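Hypothetical protein (PDB 4I17) is of unknown function but, as an exported protein built of TPR helical hairpins, probably serves as a scaffold for binding other proteins. Local coordinates at residues V25-Y30 with D53-Y58. Residues are numbered along the deposited sequence; the frame is centred on the assembly and turned at random. Where two conformers were deposited one is given.
Sequences VAFEKY and DNIKKY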
loop_
_atom_site.group_PDB
_atom_site.type_symbol
_atom_site.label_atom_id
_atom_site.label_comp_id
_atom_site.label_asym_id
_atom_site.label_seq_id
_atom_site.Cartn_x
_atom_site.Cartn_y
_atom_site.Cartn_z
ATOM N N VAL A 25 17.070 14.033 -23.218
ATOM C CA VAL A 25 16.778 14.219 -24.643
ATOM C C VAL A 25 15.545 13.391 -25.027
ATOM O O VAL A 25 14.718 13.871 -25.806
ATOM C CB VAL A 25 17.977 13.872 -25.559
ATOM C CG1 VAL A 25 17.554 13.904 -27.041
ATOM C CG2 VAL A 25 19.108 14.861 -25.310
ATOM N N ALA A 26 15.440 12.149 -24.538
ATOM C CA ALA A 26 14.284 11.311 -24.905
ATOM C C ALA A 26 13.014 11.993 -24.443
ATOM O O ALA A 26 12.050 12.078 -25.188
ATOM C CB ALA A 26 14.413 9.926 -24.286
ATOM N N PHE A 27 13.036 12.567 -23.235
ATOM C CA PHE A 27 11.844 13.267 -22.734
ATOM C C PHE A 27 11.522 14.452 -23.664
ATOM O O PHE A 27 10.370 14.597 -24.035
ATOM C CB PHE A 27 12.027 13.731 -21.274
ATOM C CG PHE A 27 10.912 14.644 -20.834
ATOM C CD1 PHE A 27 9.676 14.126 -20.458
ATOM C CD2 PHE A 27 11.069 16.021 -20.867
ATOM C CE1 PHE A 27 8.621 14.975 -20.117
ATOM C CE2 PHE A 27 10.008 16.867 -20.534
ATOM C CZ PHE A 27 8.796 16.332 -20.165
ATOM N N GLU A 28 12.511 15.278 -24.006
ATOM C CA GLU A 28 12.362 16.446 -24.891
ATOM C C GLU A 28 11.704 16.033 -26.234
ATOM O O GLU A 28 10.739 16.645 -26.680
ATOM C CB GLU A 28 13.760 17.068 -25.143
ATOM C CG GLU A 28 13.803 18.253 -26.100
ATOM C CD GLU A 28 14.984 18.292 -27.064
ATOM O OE1 GLU A 28 16.064 17.749 -26.731
ATOM O OE2 GLU A 28 14.826 18.880 -28.159
ATOM N N LYS A 29 12.247 14.990 -26.868
ATOM C CA LYS A 29 11.781 14.539 -28.185
ATOM C C LYS A 29 10.406 13.880 -28.107
ATOM O O LYS A 29 9.537 14.190 -28.922
ATOM C CB LYS A 29 12.789 13.565 -28.798
ATOM C CG LYS A 29 14.167 14.175 -29.030
ATOM C CD LYS A 29 14.134 15.245 -30.101
ATOM C CE LYS A 29 15.494 15.913 -30.236
ATOM N NZ LYS A 29 15.474 16.953 -31.303
ATOM N N TYR A 30 10.192 13.001 -27.112
ATOM C CA TYR A 30 8.901 12.331 -26.980
ATOM C C TYR A 30 7.814 13.320 -26.609
ATOM O O TYR A 30 6.695 13.178 -27.091
ATOM C CB TYR A 30 8.949 11.238 -25.908
ATOM C CG TYR A 30 9.750 9.995 -26.223
ATOM C CD1 TYR A 30 9.886 9.537 -27.528
ATOM C CD2 TYR A 30 10.314 9.235 -25.201
ATOM C CE1 TYR A 30 10.534 8.335 -27.807
ATOM C CE2 TYR A 30 10.982 8.044 -25.471
ATOM C CZ TYR A 30 11.115 7.615 -26.771
ATOM O OH TYR A 30 11.747 6.431 -27.011
ATOM N N ASP A 53 10.248 10.906 -15.070
ATOM C CA ASP A 53 10.489 10.584 -13.671
ATOM C C ASP A 53 11.992 10.493 -13.446
ATOM O O ASP A 53 12.463 10.998 -12.425
ATOM C CB ASP A 53 9.787 9.285 -13.292
ATOM C CG ASP A 53 9.950 8.970 -11.823
ATOM O OD1 ASP A 53 9.262 9.620 -10.995
ATOM O OD2 ASP A 53 10.814 8.141 -11.495
ATOM N N ASN A 54 12.748 9.936 -14.448
ATOM C CA ASN A 54 14.210 9.764 -14.328
ATOM C C ASN A 54 14.926 11.109 -14.274
ATOM O O ASN A 54 15.988 11.200 -13.675
ATOM C CB ASN A 54 14.785 8.923 -15.467
ATOM C CG ASN A 54 14.315 7.485 -15.541
ATOM O OD1 ASN A 54 13.660 6.949 -14.653
ATOM N ND2 ASN A 54 14.599 6.835 -16.649
ATOM N N ILE A 55 14.349 12.157 -14.866
ATOM C CA ILE A 55 15.017 13.461 -14.855
ATOM C C ILE A 55 14.345 14.413 -13.848
ATOM O O ILE A 55 14.623 15.613 -13.830
ATOM C CB ILE A 55 15.126 14.066 -16.269
ATOM C CG1 ILE A 55 13.718 14.361 -16.862
ATOM C CG2 ILE A 55 15.980 13.152 -17.183
ATOM C CD1 ILE A 55 13.715 14.973 -18.274
ATOM N N LYS A 56 13.526 13.847 -12.961
ATOM C CA LYS A 56 12.874 14.528 -11.845
ATOM C C LYS A 56 11.767 15.516 -12.243
ATOM O O LYS A 56 11.463 16.426 -11.477
ATOM C CB LYS A 56 13.910 15.218 -10.926
ATOM C CG LYS A 56 14.946 14.226 -10.405
ATOM C CD LYS A 56 15.947 14.874 -9.468
ATOM C CE LYS A 56 17.014 13.892 -9.072
ATOM N NZ LYS A 56 16.507 12.896 -8.093
ATOM N N LYS A 57 11.138 15.310 -13.400
ATOM C CA LYS A 57 9.984 16.109 -13.827
ATOM C C LYS A 57 8.772 15.273 -13.403
ATOM O O LYS A 57 8.114 14.624 -14.232
ATOM C CB LYS A 57 10.045 16.405 -15.344
ATOM C CG LYS A 57 11.312 17.166 -15.776
ATOM C CD LYS A 57 11.206 17.592 -17.254
ATOM C CE LYS A 57 12.424 18.333 -17.775
ATOM N NZ LYS A 57 12.665 19.610 -17.063
ATOM N N TYR A 58 8.546 15.195 -12.090
ATOM C CA TYR A 58 7.508 14.311 -11.543
ATOM C C TYR A 58 6.106 14.626 -11.967
ATOM O O TYR A 58 5.369 13.672 -12.228
ATOM C CB TYR A 58 7.573 14.218 -10.021
ATOM C CG TYR A 58 8.964 13.937 -9.501
ATOM C CD1 TYR A 58 9.664 12.798 -9.899
ATOM C CD2 TYR A 58 9.567 14.784 -8.576
ATOM C CE1 TYR A 58 10.956 12.555 -9.446
ATOM C CE2 TYR A 58 10.862 14.551 -8.123
ATOM C CZ TYR A 58 11.531 13.414 -8.529
ATOM O OH TYR A 58 12.777 13.155 -8.044
#
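The side chain of F27, on helix 23-36, meets I55 and K57 in the turn that follows helix 42-54, a worked example of how one aromatic residue can join neighbouring helices of a TPR array. The more enclosed part lies at the root of the phenylalanine, where I55 also touches Y23 and A24 of helix 23-36. F27 CB is 3.7 Å from CD1 of I55, and the same methyl stands 3.8 Å from F27 CG, so the isoleucine tip is set against the base of the ring, the side chains meeting at about a right angle. With CG anti to the backbone N (chi1 170°), the phenyl group reaches out from its helix toward the turn. C48 and A52 of helix 42-54 and Y64 of helix 58-70 also touch F27.

K57 forms the outer edge, its aliphatic chain slanting past the CD2-CE2 side of the ring. Its CD comes within 3.6 Å of F27 CE2, and a bend at chi4 (-62°) turns NZ away from the ring, so methylenes alone touch it. K57 was modelled in two conformers, so this outer contact is provisional.

A Schellman motif ends helix 42-54, with K56 at positive phi, and K57 is the N-cap residue of helix 58-70. Across the contact the chemistry is apolar, methyl and methylenes against a phenyl ring, which implies adhesion by shape and dispersion, without directional bonds.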